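PDB 6R7V: mirolysin, which probably cleaves peptide bonds as a zinc metallopeptidase of the pappalysin family from the periodontal pathogen Tannerella forsythia, and is made as a latent zymogen. Local coordinates for residues W212-H217 / R287-T292; D230-T235 / K280-R285; I68-V73 / K187-D192; I62-I67 / N116-T121. The protein carries 1 engineered substitution. All coordinates share one frame; numbering follows the deposited sequence. Where two conformers were deposited one is given.

Contact 1: residues W212-H217 / R287-T292. With ZN (zinc ion), chain D.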
loop_
_atom_site.group_PDB
_atom_site.type_symbol
_atom_site.label_atom_id
_atom_site.label_comp_id
_atom_site.label_asym_id
_atom_site.label_seq_id
_atom_site.Cartn_x
_atom_site.Cartn_y
_atom_site.Cartn_z
ATOM N N TRP A 212 -2.063 0.239 3.460
ATOM C CA TRP A 212 -1.863 -0.635 4.627
ATOM C C TRP A 212 -1.169 0.132 5.783
ATOM O O TRP A 212 -1.323 -0.244 6.963
ATOM C CB TRP A 212 -1.042 -1.833 4.136
ATOM C CG TRP A 212 -0.740 -2.860 5.174
ATOM C CD1 TRP A 212 -1.589 -3.811 5.673
ATOM C CD2 TRP A 212 0.520 -3.074 5.792
ATOM N NE1 TRP A 212 -0.934 -4.579 6.600
ATOM C CE2 TRP A 212 0.357 -4.120 6.729
ATOM C CE3 TRP A 212 1.766 -2.448 5.682
ATOM C CZ2 TRP A 212 1.423 -4.594 7.513
ATOM C CZ3 TRP A 212 2.812 -2.905 6.461
ATOM C CH2 TRP A 212 2.628 -3.942 7.394
ATOM N N LEU A 213 -0.431 1.226 5.437
ATOM C CA LEU A 213 0.222 2.119 6.364
ATOM C C LEU A 213 -0.573 3.431 6.562
ATOM O O LEU A 213 -0.027 4.473 6.956
ATOM C CB LEU A 213 1.672 2.381 5.950
ATOM C CG LEU A 213 2.580 1.143 6.015
ATOM C CD1 LEU A 213 3.941 1.451 5.460
ATOM C CD2 LEU A 213 2.666 0.572 7.470
ATOM N N ASP A 214 -1.885 3.344 6.366
ATOM C CA ASP A 214 -2.877 4.357 6.754
ATOM C C ASP A 214 -3.047 5.520 5.778
ATOM O O ASP A 214 -3.799 6.468 6.090
ATOM C CB ASP A 214 -2.579 4.923 8.178
ATOM C CG ASP A 214 -3.803 5.098 9.028
ATOM O OD1 ASP A 214 -4.806 4.458 8.732
ATOM O OD2 ASP A 214 -3.752 5.908 9.987
ATOM N N LEU A 215 -2.414 5.480 4.613
ATOM C CA LEU A 215 -2.594 6.592 3.678
ATOM C C LEU A 215 -3.843 6.435 2.851
ATOM O O LEU A 215 -4.231 5.302 2.491
ATOM C CB LEU A 215 -1.397 6.714 2.724
ATOM C CG LEU A 215 -0.036 6.920 3.375
ATOM C CD1 LEU A 215 1.016 7.153 2.313
ATOM C CD2 LEU A 215 -0.052 8.073 4.392
ATOM N N ARG A 216 -4.403 7.579 2.463
ATOM C CA ARG A 216 -5.585 7.646 1.605
ATOM C C ARG A 216 -5.227 8.207 0.254
ATOM O O ARG A 216 -4.244 8.951 0.091
ATOM C CB ARG A 216 -6.618 8.576 2.236
ATOM C CG ARG A 216 -7.133 8.071 3.555
ATOM C CD ARG A 216 -8.312 8.894 3.960
ATOM N NE ARG A 216 -8.697 8.628 5.337
ATOM C CZ ARG A 216 -9.787 9.130 5.899
ATOM N NH1 ARG A 216 -10.629 9.869 5.186
ATOM N NH2 ARG A 216 -10.054 8.888 7.172
ATOM N N HIS A 217 -6.122 7.991 -0.706
ATOM C CA HIS A 217 -5.984 8.638 -2.008
ATOM C C HIS A 217 -5.842 10.131 -1.849
ATOM O O HIS A 217 -6.587 10.755 -1.082
ATOM C CB HIS A 217 -7.184 8.322 -2.864
ATOM C CG HIS A 217 -7.198 6.897 -3.284
ATOM N ND1 HIS A 217 -8.375 6.231 -3.487
ATOM C CD2 HIS A 217 -6.169 6.046 -3.498
ATOM C CE1 HIS A 217 -8.043 5.002 -3.848
ATOM N NE2 HIS A 217 -6.728 4.825 -3.831
ATOM N N ARG A 287 4.758 6.087 9.734
ATOM C CA ARG A 287 5.624 5.661 10.821
ATOM C C ARG A 287 4.928 5.643 12.178
ATOM O O ARG A 287 5.316 4.881 13.077
ATOM C CB ARG A 287 6.842 6.572 10.919
ATOM C CG ARG A 287 7.758 6.441 9.686
ATOM C CD ARG A 287 8.964 7.365 9.836
ATOM N NE ARG A 287 9.781 7.055 11.014
ATOM C CZ ARG A 287 10.646 6.046 11.091
ATOM N NH1 ARG A 287 10.856 5.250 10.039
ATOM N NH2 ARG A 287 11.320 5.825 12.219
ATOM N N SER A 288 3.886 6.481 12.307
ATOM C CA SER A 288 3.142 6.590 13.568
ATOM C C SER A 288 2.494 5.262 13.982
ATOM O O SER A 288 2.286 5.042 15.185
ATOM C CB SER A 288 2.088 7.692 13.481
ATOM O OG SER A 288 0.969 7.320 12.695
ATOM N N LEU A 289 2.237 4.366 13.027
ATOM C CA LEU A 289 1.624 3.054 13.331
ATOM C C LEU A 289 2.566 2.158 14.102
ATOM O O LEU A 289 2.126 1.144 14.643
ATOM C CB LEU A 289 1.210 2.348 12.039
ATOM C CG LEU A 289 0.207 3.076 11.157
ATOM C CD1 LEU A 289 0.035 2.352 9.859
ATOM C CD2 LEU A 289 -1.163 3.193 11.823
ATOM N N PHE A 290 3.851 2.545 14.202
ATOM C CA PHE A 290 4.827 1.710 14.885
ATOM C C PHE A 290 5.242 2.337 16.213
ATOM O O PHE A 290 6.231 1.910 16.796
ATOM C CB PHE A 290 6.014 1.457 13.966
ATOM C CG PHE A 290 5.585 0.753 12.706
ATOM C CD1 PHE A 290 5.607 -0.642 12.624
ATOM C CD2 PHE A 290 5.187 1.478 11.586
ATOM C CE1 PHE A 290 5.220 -1.287 11.454
ATOM C CE2 PHE A 290 4.794 0.828 10.416
ATOM C CZ PHE A 290 4.797 -0.547 10.365
ATOM N N ASP A 291 4.462 3.319 16.713
ATOM C CA ASP A 291 4.672 3.926 18.032
ATOM C C ASP A 291 4.921 2.772 19.012
ATOM O O ASP A 291 4.115 1.853 19.055
ATOM C CB ASP A 291 3.409 4.733 18.391
ATOM C CG ASP A 291 3.388 5.345 19.762
ATOM O OD1 ASP A 291 3.411 4.585 20.752
ATOM O OD2 ASP A 291 3.299 6.573 19.848
ATOM N N THR A 292 6.065 2.774 19.722
ATOM C CA THR A 292 6.483 1.626 20.556
ATOM C C THR A 292 5.547 1.303 21.738
ATOM O O THR A 292 5.609 0.183 22.259
ATOM C CB THR A 292 7.914 1.821 21.082
ATOM O OG1 THR A 292 7.936 2.972 21.910
ATOM C CG2 THR A 292 8.951 1.957 19.966
HETATM ZN ZN ZN D . -5.641 3.118 -3.709
#
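L213 and L289 make the dense part of this contact, with F290 beside them. L289 CD1 presses on the backbone of the other segment, 3.5 Å from L213 CA, and meets L213 CD2 at 4.0 Å. The same CD2 also reaches F290: it sits at the rim of the phenyl ring, near its plane, 3.6 Å from F290 CE2, and the two side chains cross at about a right angle. A chi1 of -60° sets F290 CG beside its backbone N, and chi2 of -92° turns the ring so that its edge meets L213 CD2; the ring also touches I45 and I47 of strand 45-55. Segment 212-217 is the end of the metzincin zinc-binding motif. Helix 203-212 has supplied H207 and H211; a Schellman motif with D214 at positive phi (82°) then turns the chain away, and H217 adds its NE2 to the zinc ion at 2.0 Å. C6 SG is the fourth ligand, consistent with the cysteine switch of a latent zymogen. Packing is looser at D214, where CB lies 4.0 Å from L289 CD1 and the carboxylate looks to other partners: OD2 forms a salt bridge with R285, and OD1 is hydrogen-bonded to a glycerol, probably from the crystallisation liquor. The type I turn from S288 to D291 carries segment 287-292 off to exposed T292.

Contact 2: residues D230-T235 / K280-R285. With CA (calcium ion), chain C.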
loop_
_atom_site.group_PDB
_atom_site.type_symbol
_atom_site.label_atom_id
_atom_site.label_comp_id
_atom_site.label_asym_id
_atom_site.label_seq_id
_atom_site.Cartn_x
_atom_site.Cartn_y
_atom_site.Cartn_z
ATOM N N ASP A 230 -7.181 13.805 2.406
ATOM C CA ASP A 230 -6.342 12.639 2.685
ATOM C C ASP A 230 -5.733 12.803 4.078
ATOM O O ASP A 230 -4.929 11.978 4.492
ATOM C CB ASP A 230 -5.273 12.418 1.595
ATOM C CG ASP A 230 -4.204 13.478 1.501
ATOM O OD1 ASP A 230 -4.412 14.601 2.045
ATOM O OD2 ASP A 230 -3.156 13.204 0.872
ATOM N N ASN A 231 -6.136 13.851 4.835
ATOM C CA ASN A 231 -5.650 14.141 6.194
ATOM C C ASN A 231 -4.153 14.440 6.230
ATOM O O ASN A 231 -3.547 14.367 7.299
ATOM C CB ASN A 231 -5.996 13.035 7.202
ATOM C CG ASN A 231 -7.484 12.764 7.266
ATOM O OD1 ASN A 231 -7.928 11.640 7.058
ATOM N ND2 ASN A 231 -8.283 13.790 7.503
ATOM N N ILE A 232 -3.556 14.816 5.080
ATOM C CA ILE A 232 -2.149 15.197 5.009
ATOM C C ILE A 232 -2.051 16.665 4.585
ATOM O O ILE A 232 -2.454 17.016 3.470
ATOM C CB ILE A 232 -1.350 14.280 4.071
ATOM C CG1 ILE A 232 -1.545 12.762 4.385
ATOM C CG2 ILE A 232 0.133 14.676 4.111
ATOM C CD1 ILE A 232 -0.962 12.263 5.684
ATOM N N ALA A 233 -1.508 17.530 5.476
ATOM C CA ALA A 233 -1.452 18.945 5.145
ATOM C C ALA A 233 -0.493 19.292 3.988
ATOM O O ALA A 233 -0.772 20.245 3.244
ATOM C CB ALA A 233 -1.058 19.740 6.390
ATOM N N ASP A 234 0.601 18.503 3.791
ATOM C CA ASP A 234 1.549 18.909 2.752
ATOM C C ASP A 234 1.235 18.281 1.374
ATOM O O ASP A 234 1.961 18.562 0.407
ATOM C CB ASP A 234 2.995 18.676 3.168
ATOM C CG ASP A 234 3.375 17.241 3.379
ATOM O OD1 ASP A 234 2.535 16.357 3.104
ATOM O OD2 ASP A 234 4.540 16.988 3.771
ATOM N N THR A 235 0.109 17.531 1.241
ATOM C CA THR A 235 -0.350 17.126 -0.077
ATOM C C THR A 235 -1.403 18.185 -0.475
ATOM O O THR A 235 -2.414 18.355 0.243
ATOM C CB THR A 235 -0.891 15.691 -0.117
ATOM O OG1 THR A 235 -1.857 15.573 0.930
ATOM C CG2 THR A 235 0.206 14.665 0.028
ATOM N N LYS A 280 6.736 14.252 3.318
ATOM C CA LYS A 280 7.111 14.118 4.732
ATOM C C LYS A 280 5.871 13.858 5.613
ATOM O O LYS A 280 5.950 13.089 6.572
ATOM C CB LYS A 280 7.821 15.382 5.209
ATOM C CG LYS A 280 9.192 15.549 4.542
ATOM C CD LYS A 280 9.792 16.919 4.837
ATOM C CE LYS A 280 11.127 17.082 4.154
ATOM N NZ LYS A 280 11.649 18.469 4.332
ATOM N N GLY A 281 4.755 14.531 5.316
ATOM C CA GLY A 281 3.536 14.320 6.093
ATOM C C GLY A 281 2.989 12.911 5.973
ATOM O O GLY A 281 2.479 12.343 6.953
ATOM N N GLN A 282 3.060 12.328 4.754
ATOM C CA GLN A 282 2.630 10.941 4.580
ATOM C C GLN A 282 3.561 10.011 5.353
ATOM O O GLN A 282 3.070 9.113 6.014
ATOM C CB GLN A 282 2.614 10.574 3.088
ATOM C CG GLN A 282 1.467 11.233 2.313
ATOM C CD GLN A 282 1.631 11.007 0.828
ATOM O OE1 GLN A 282 2.741 11.086 0.284
ATOM N NE2 GLN A 282 0.519 10.668 0.148
ATOM N N VAL A 283 4.887 10.245 5.295
ATOM C CA VAL A 283 5.854 9.463 6.076
ATOM C C VAL A 283 5.505 9.484 7.581
ATOM O O VAL A 283 5.570 8.439 8.245
ATOM C CB VAL A 283 7.284 10.009 5.849
ATOM C CG1 VAL A 283 8.245 9.512 6.930
ATOM C CG2 VAL A 283 7.752 9.610 4.461
ATOM N N GLU A 284 5.219 10.656 8.121
ATOM C CA GLU A 284 4.872 10.772 9.540
ATOM C C GLU A 284 3.683 9.890 9.872
ATOM O O GLU A 284 3.708 9.190 10.893
ATOM C CB GLU A 284 4.569 12.227 9.919
ATOM C CG GLU A 284 5.771 13.155 9.920
ATOM C CD GLU A 284 5.390 14.602 10.171
ATOM O OE1 GLU A 284 5.252 14.985 11.356
ATOM O OE2 GLU A 284 5.215 15.351 9.182
ATOM N N ARG A 285 2.649 9.897 9.009
ATOM C CA ARG A 285 1.464 9.113 9.272
ATOM C C ARG A 285 1.803 7.618 9.251
ATOM O O ARG A 285 1.343 6.871 10.120
ATOM C CB ARG A 285 0.381 9.454 8.247
ATOM C CG ARG A 285 -0.828 8.553 8.294
ATOM C CD ARG A 285 -1.566 8.597 9.610
ATOM N NE ARG A 285 -2.334 9.814 9.738
ATOM C CZ ARG A 285 -3.658 9.871 9.698
ATOM N NH1 ARG A 285 -4.377 8.759 9.634
ATOM N NH2 ARG A 285 -4.273 11.030 9.784
HETATM CA CA CA C . -3.903 16.897 1.553
HETATM O O HOH W 1 -2.204 10.650 1.106
HETATM O O HOH W 2 -6.414 16.755 1.077
HETATM O O HOH W 3 -2.429 13.095 9.409
HETATM O O HOH W 4 -4.270 16.285 -0.819
HETATM O O HOH W 5 -4.642 19.130 1.808
HETATM O O HOH W 6 -5.315 17.040 3.673
#
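I232 and D234, from a calcium-binding loop, meet one face of helix 280-288 at G281. The metal is held by D230 OD1, I232 O, and both O and OG1 of T235, with four waters completing eight ligands. D230 OD1 also accepts from I232 N in an Asx turn, while T235 OG1 donates to the syn lone pair of D230 OD2 at 2.7 Å. Direct polar contact with the helix is one bond, G281 N to D234 OD2 (2.9 Å, 153°), on the syn side and 28° out of the carboxylate plane; chi1 of 64° sets D234 CG between its backbone N and carbonyl carbon, and OD1 turns to T279 OG1. Van der Waals packing centres on I232: CD1 lies 3.7 Å from G281 O and 4.0 Å from R285 CB, and CG1 meets Q282 CG at 4.0 Å, the side chains crossing at about a right angle. D234 OD1 and I232 CG2 fill the side where G281 lacks a CB. Water joins the segments twice: one molecule links N231 O to R285 NH2, which also has a salt bridge to E30; Q282 OE1 accepts from T279 N, while its NE2 donates to a second water that lies 2.7 Å from D230 OD2.

Contact 3: residues I68-V73 / K187-D192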
loop_
_atom_site.group_PDB
_atom_site.type_symbol
_atom_site.label_atom_id
_atom_site.label_comp_id
_atom_site.label_asym_id
_atom_site.label_seq_id
_atom_site.Cartn_x
_atom_site.Cartn_y
_atom_site.Cartn_z
ATOM N N ILE A 68 11.224 -10.736 -6.090
ATOM C CA ILE A 68 12.354 -10.024 -5.485
ATOM C C ILE A 68 12.430 -8.591 -6.050
ATOM O O ILE A 68 12.715 -7.649 -5.298
ATOM C CB ILE A 68 13.624 -10.850 -5.789
ATOM C CG1 ILE A 68 13.604 -12.148 -4.940
ATOM C CG2 ILE A 68 14.947 -10.035 -5.593
ATOM C CD1 ILE A 68 14.605 -13.196 -5.394
ATOM N N SER A 69 12.136 -8.418 -7.347
ATOM C CA SER A 69 12.151 -7.071 -7.910
ATOM C C SER A 69 11.080 -6.205 -7.240
ATOM O O SER A 69 11.328 -5.016 -7.048
ATOM C CB SER A 69 11.966 -7.076 -9.420
ATOM O OG SER A 69 10.629 -7.261 -9.844
ATOM N N GLN A 70 9.934 -6.777 -6.824
ATOM C CA GLN A 70 8.941 -5.964 -6.130
ATOM C C GLN A 70 9.437 -5.514 -4.759
ATOM O O GLN A 70 9.185 -4.365 -4.344
ATOM C CB GLN A 70 7.618 -6.730 -5.977
ATOM C CG GLN A 70 6.530 -5.897 -5.282
ATOM C CD GLN A 70 6.163 -4.677 -6.102
ATOM O OE1 GLN A 70 5.483 -4.802 -7.116
ATOM N NE2 GLN A 70 6.557 -3.482 -5.697
ATOM N N ILE A 71 10.142 -6.402 -4.047
ATOM C CA ILE A 71 10.679 -6.046 -2.740
ATOM C C ILE A 71 11.718 -4.939 -2.912
ATOM O O ILE A 71 11.761 -3.989 -2.104
ATOM C CB ILE A 71 11.258 -7.285 -2.040
ATOM C CG1 ILE A 71 10.176 -8.371 -1.927
ATOM C CG2 ILE A 71 11.780 -6.905 -0.630
ATOM C CD1 ILE A 71 8.839 -7.956 -1.196
ATOM N N GLN A 72 12.507 -5.027 -3.999
ATOM C CA GLN A 72 13.489 -3.975 -4.328
ATOM C C GLN A 72 12.797 -2.617 -4.514
ATOM O O GLN A 72 13.237 -1.607 -3.947
ATOM C CB GLN A 72 14.240 -4.346 -5.603
ATOM C CG GLN A 72 15.347 -3.357 -5.946
ATOM C CD GLN A 72 16.050 -3.682 -7.245
ATOM O OE1 GLN A 72 15.520 -4.366 -8.134
ATOM N NE2 GLN A 72 17.265 -3.180 -7.384
ATOM N N VAL A 73 11.683 -2.605 -5.261
ATOM C CA VAL A 73 10.948 -1.359 -5.492
ATOM C C VAL A 73 10.405 -0.797 -4.169
ATOM O O VAL A 73 10.514 0.417 -3.932
ATOM C CB VAL A 73 9.798 -1.600 -6.498
ATOM C CG1 VAL A 73 8.831 -0.403 -6.537
ATOM C CG2 VAL A 73 10.336 -1.863 -7.911
ATOM N N LYS A 187 -0.329 -9.391 -13.002
ATOM C CA LYS A 187 0.263 -8.744 -14.165
ATOM C C LYS A 187 0.969 -7.456 -13.794
ATOM O O LYS A 187 1.601 -6.853 -14.669
ATOM C CB LYS A 187 -0.828 -8.423 -15.201
ATOM C CG LYS A 187 -1.369 -9.607 -15.954
ATOM C CD LYS A 187 -2.527 -9.144 -16.824
ATOM C CE LYS A 187 -3.092 -10.275 -17.633
ATOM N NZ LYS A 187 -4.317 -9.850 -18.362
ATOM N N HIS A 188 0.828 -6.974 -12.546
ATOM C CA HIS A 188 1.383 -5.673 -12.193
ATOM C C HIS A 188 2.178 -5.766 -10.896
ATOM O O HIS A 188 2.144 -4.854 -10.067
ATOM C CB HIS A 188 0.231 -4.652 -12.114
ATOM C CG HIS A 188 -0.549 -4.605 -13.403
ATOM N ND1 HIS A 188 0.035 -4.160 -14.569
ATOM C CD2 HIS A 188 -1.817 -4.999 -13.683
ATOM C CE1 HIS A 188 -0.884 -4.284 -15.521
ATOM N NE2 HIS A 188 -2.015 -4.782 -15.039
ATOM N N PHE A 189 2.882 -6.889 -10.730
ATOM C CA PHE A 189 3.715 -7.170 -9.578
ATOM C C PHE A 189 5.142 -7.224 -10.025
ATOM O O PHE A 189 5.462 -7.911 -11.009
ATOM C CB PHE A 189 3.295 -8.493 -8.895
ATOM C CG PHE A 189 3.762 -8.636 -7.474
ATOM C CD1 PHE A 189 4.873 -9.412 -7.162
ATOM C CD2 PHE A 189 3.143 -7.924 -6.449
ATOM C CE1 PHE A 189 5.304 -9.532 -5.836
ATOM C CE2 PHE A 189 3.592 -8.029 -5.136
ATOM C CZ PHE A 189 4.635 -8.870 -4.830
ATOM N N GLY A 190 5.999 -6.503 -9.319
ATOM C CA GLY A 190 7.404 -6.449 -9.702
ATOM C C GLY A 190 7.680 -5.429 -10.780
ATOM O O GLY A 190 6.763 -4.780 -11.313
ATOM N N ARG A 191 8.962 -5.268 -11.109
ATOM C CA ARG A 191 9.391 -4.266 -12.083
ATOM C C ARG A 191 9.884 -4.923 -13.356
ATOM O O ARG A 191 10.711 -5.835 -13.285
ATOM C CB ARG A 191 10.493 -3.407 -11.455
ATOM C CG ARG A 191 11.067 -2.367 -12.424
ATOM C CD ARG A 191 11.677 -1.193 -11.662
ATOM N NE ARG A 191 12.833 -1.621 -10.865
ATOM C CZ ARG A 191 13.411 -0.852 -9.944
ATOM N NH1 ARG A 191 12.924 0.352 -9.675
ATOM N NH2 ARG A 191 14.460 -1.294 -9.267
ATOM N N ASP A 192 9.416 -4.429 -14.524
ATOM C CA ASP A 192 9.813 -4.965 -15.837
ATOM C C ASP A 192 9.476 -6.481 -15.840
ATOM O O ASP A 192 8.480 -6.865 -15.221
ATOM C CB ASP A 192 11.297 -4.623 -16.157
ATOM C CG ASP A 192 11.599 -3.130 -16.073
ATOM O OD1 ASP A 192 10.663 -2.318 -16.264
ATOM O OD2 ASP A 192 12.779 -2.769 -15.829
HETATM O O HOH W 7 3.262 -3.501 -7.950
HETATM O O HOH W 8 14.003 -4.295 -10.724
#
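Q70 and S69 each take one backbone N-H of the 187-192 loop. G190 N donates to Q70 OE1 at 2.8 Å (165°), coming from above the carbonyl plane of the amide, 40° out of it. Next along, R191 N donates to S69 OG at 2.9 Å, almost straight; this hydroxyl is also hydrogen-bonded to Q66 O within the helix. Q70 NE2 bonds to G202 O, leaving both ends of the amide engaged. G190 has no side chain, and its CA rests 3.3 Å from S69 OG. In the fold, helix 64-77 packs against the central sheet as the backing helix does in metzincins, and beside helix 203-212, which bears H207 and H211 of the zinc site: Q70 touches A205 and V73 touches T206. F189 is laid between helix and sheet. Q70 CG, anti to its backbone N (chi1 -179°), stands over one face of the F189 ring in a CH-pi contact, 3.8 Å from the centroid, and the chain then bends at chi2; the ring also touches V51, I154 and V156. Farther out, R191 lies across V73, whose CG2 sits over one face of the guanidinium, 3.8 Å from R191 CZ. The guanidinium edge faces Q72; a water accepts from R191 NE and donates to Q72 OE1, and R191 NH2 has a salt bridge to E76.

Contact 4: residues I62-I67 / N116-T121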
loop_
_atom_site.group_PDB
_atom_site.type_symbol
_atom_site.label_atom_id
_atom_site.label_comp_id
_atom_site.label_asym_id
_atom_site.label_seq_id
_atom_site.Cartn_x
_atom_site.Cartn_y
_atom_site.Cartn_z
ATOM N N ILE A 62 4.090 -16.412 -11.158
ATOM C CA ILE A 62 5.188 -15.495 -11.465
ATOM C C ILE A 62 6.507 -15.908 -10.801
ATOM O O ILE A 62 6.512 -16.526 -9.746
ATOM C CB ILE A 62 4.810 -14.026 -11.141
ATOM C CG1 ILE A 62 4.543 -13.837 -9.629
ATOM C CG2 ILE A 62 3.593 -13.609 -11.997
ATOM C CD1 ILE A 62 4.590 -12.339 -9.195
ATOM N N SER A 63 7.622 -15.511 -11.415
ATOM C CA SER A 63 8.962 -15.930 -11.014
ATOM C C SER A 63 9.424 -15.350 -9.675
ATOM O O SER A 63 8.964 -14.286 -9.227
ATOM C CB SER A 63 9.976 -15.576 -12.097
ATOM O OG SER A 63 10.258 -14.181 -12.125
ATOM N N ASP A 64 10.359 -16.058 -9.029
ATOM C CA ASP A 64 10.954 -15.578 -7.790
ATOM C C ASP A 64 11.643 -14.222 -8.058
ATOM O O ASP A 64 11.518 -13.298 -7.242
ATOM C CB ASP A 64 11.997 -16.582 -7.266
ATOM C CG ASP A 64 11.481 -17.834 -6.580
ATOM O OD1 ASP A 64 12.317 -18.638 -6.125
ATOM O OD2 ASP A 64 10.235 -18.002 -6.488
ATOM N N ALA A 65 12.347 -14.094 -9.228
ATOM C CA ALA A 65 13.029 -12.848 -9.623
ATOM C C ALA A 65 12.014 -11.717 -9.739
ATOM O O ALA A 65 12.324 -10.604 -9.326
ATOM C CB ALA A 65 13.788 -13.023 -10.941
ATOM N N GLN A 66 10.800 -11.998 -10.232
ATOM C CA GLN A 66 9.740 -10.992 -10.349
ATOM C C GLN A 66 9.346 -10.482 -8.948
ATOM O O GLN A 66 9.205 -9.280 -8.703
ATOM C CB GLN A 66 8.529 -11.561 -11.090
ATOM C CG GLN A 66 7.587 -10.500 -11.659
ATOM C CD GLN A 66 8.225 -9.624 -12.717
ATOM O OE1 GLN A 66 9.079 -10.065 -13.502
ATOM N NE2 GLN A 66 7.789 -8.382 -12.785
ATOM N N ILE A 67 9.226 -11.407 -7.991
ATOM C CA ILE A 67 8.849 -11.077 -6.622
ATOM C C ILE A 67 9.961 -10.283 -5.910
ATOM O O ILE A 67 9.699 -9.262 -5.246
ATOM C CB ILE A 67 8.506 -12.348 -5.860
ATOM C CG1 ILE A 67 7.222 -12.963 -6.443
ATOM C CG2 ILE A 67 8.399 -12.056 -4.358
ATOM C CD1 ILE A 67 7.016 -14.396 -5.989
ATOM N N ASN A 116 11.708 -19.101 2.201
ATOM C CA ASN A 116 12.277 -18.022 1.385
ATOM C C ASN A 116 11.294 -16.828 1.394
ATOM O O ASN A 116 11.582 -15.817 0.750
ATOM C CB ASN A 116 12.569 -18.482 -0.061
ATOM C CG ASN A 116 11.339 -18.926 -0.842
ATOM O OD1 ASN A 116 10.243 -19.121 -0.294
ATOM N ND2 ASN A 116 11.492 -19.104 -2.150
ATOM N N GLY A 117 10.135 -16.981 2.069
ATOM C CA GLY A 117 9.114 -15.943 2.201
ATOM C C GLY A 117 8.164 -15.865 1.015
ATOM O O GLY A 117 7.458 -14.864 0.839
ATOM N N ILE A 118 8.168 -16.911 0.161
ATOM C CA ILE A 118 7.276 -17.013 -0.982
ATOM C C ILE A 118 6.493 -18.314 -0.845
ATOM O O ILE A 118 7.104 -19.403 -0.705
ATOM C CB ILE A 118 8.054 -16.960 -2.317
ATOM C CG1 ILE A 118 8.842 -15.620 -2.463
ATOM C CG2 ILE A 118 7.102 -17.213 -3.520
ATOM C CD1 ILE A 118 9.908 -15.609 -3.586
ATOM N N THR A 119 5.158 -18.235 -0.890
ATOM C CA THR A 119 4.340 -19.452 -0.896
ATOM C C THR A 119 3.720 -19.582 -2.275
ATOM O O THR A 119 3.556 -18.580 -2.974
ATOM C CB THR A 119 3.261 -19.459 0.180
ATOM O OG1 THR A 119 2.248 -18.479 -0.113
ATOM C CG2 THR A 119 3.817 -19.239 1.601
ATOM N N ARG A 120 3.402 -20.805 -2.662
ATOM C CA ARG A 120 2.809 -21.117 -3.957
ATOM C C ARG A 120 1.599 -21.993 -3.734
ATOM O O ARG A 120 1.730 -23.079 -3.155
ATOM C CB ARG A 120 3.814 -21.844 -4.866
ATOM C CG ARG A 120 5.171 -21.170 -5.027
ATOM C CD ARG A 120 5.186 -20.356 -6.275
ATOM N NE ARG A 120 6.422 -19.595 -6.458
ATOM C CZ ARG A 120 6.522 -18.636 -7.354
ATOM N NH1 ARG A 120 5.490 -18.341 -8.133
ATOM N NH2 ARG A 120 7.656 -17.957 -7.485
ATOM N N THR A 121 0.434 -21.551 -4.209
ATOM C CA THR A 121 -0.812 -22.287 -4.038
ATOM C C THR A 121 -1.512 -22.379 -5.361
ATOM O O THR A 121 -1.928 -21.360 -5.911
ATOM C CB THR A 121 -1.735 -21.606 -3.008
ATOM O OG1 THR A 121 -1.001 -21.352 -1.805
ATOM C CG2 THR A 121 -3.018 -22.438 -2.717
HETATM O O HOH W 9 8.909 -20.219 -5.352
#
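R120 reaches D64 and I62 through a bent chain: CG stands beside the backbone N, and chi2 of -96° swings CD off the staggered positions, after which NE continues in the extended direction. D64 answers with CG anti to its own carbonyl carbon (chi1 -77°), which carries the carboxylate toward the arginine. The guanidinium then grips I62 O end-on with two nitrogens, NH1 at 2.6 Å and NH2 at 2.9 Å, both bonds lying close to the guanidinium plane. R120 NH2 also forms a salt bridge with D64 OD2 at 2.8 Å, met nearly along its C-O axis, the two flat groups being 24° from coplanar. One water bridges the same pair, donating to D64 OD2 and accepting from R120 NE. Next to this polar group I67 and I118 meet tip to tip, I67 CD1 being 3.7 Å from I118 CG2; I118 CD1 lies between I67 CG2 (3.9 Å) and the D64 carboxylate (3.8 Å from OD2). The contact joins the start of helix 64-77, where S63 OG is the N-cap and accepts from Q66 N at 2.9 Å, to strand 118-122, which pairs in parallel with strand 45-55. The strand is led in by an Asx turn, I118 N donating to N116 OD1. Because D64 occupies the first turn of the helix, its negative charge probably favours the helix N terminus while pairing with R120; the arginine probably balances that charge, and its two N-H groups on I62 O would polarise that carbonyl.

From the N terminus, contact 4 opens first at 62-67, and contact 3 opens directly after it on the same helix, 64-77. Contact 4 closes at 116-121, contact 3 only at 187-192, so the two cross; Q66 NE2 bridges them by probable hydrogen bonds to F189 O and D192 O. Together they tie this helix to strand 118-122 and to the loop after strand 182-185. After helix 203-212, contact 1 opens at 212-217 and closes at 287-292, with contact 2 (230-235 with 280-285) nested inside. Both use helix 280-288 and touch through the D214-R285 salt bridge, joining zinc and calcium loops on the opposite side of the chain's centre from contacts 3 and 4.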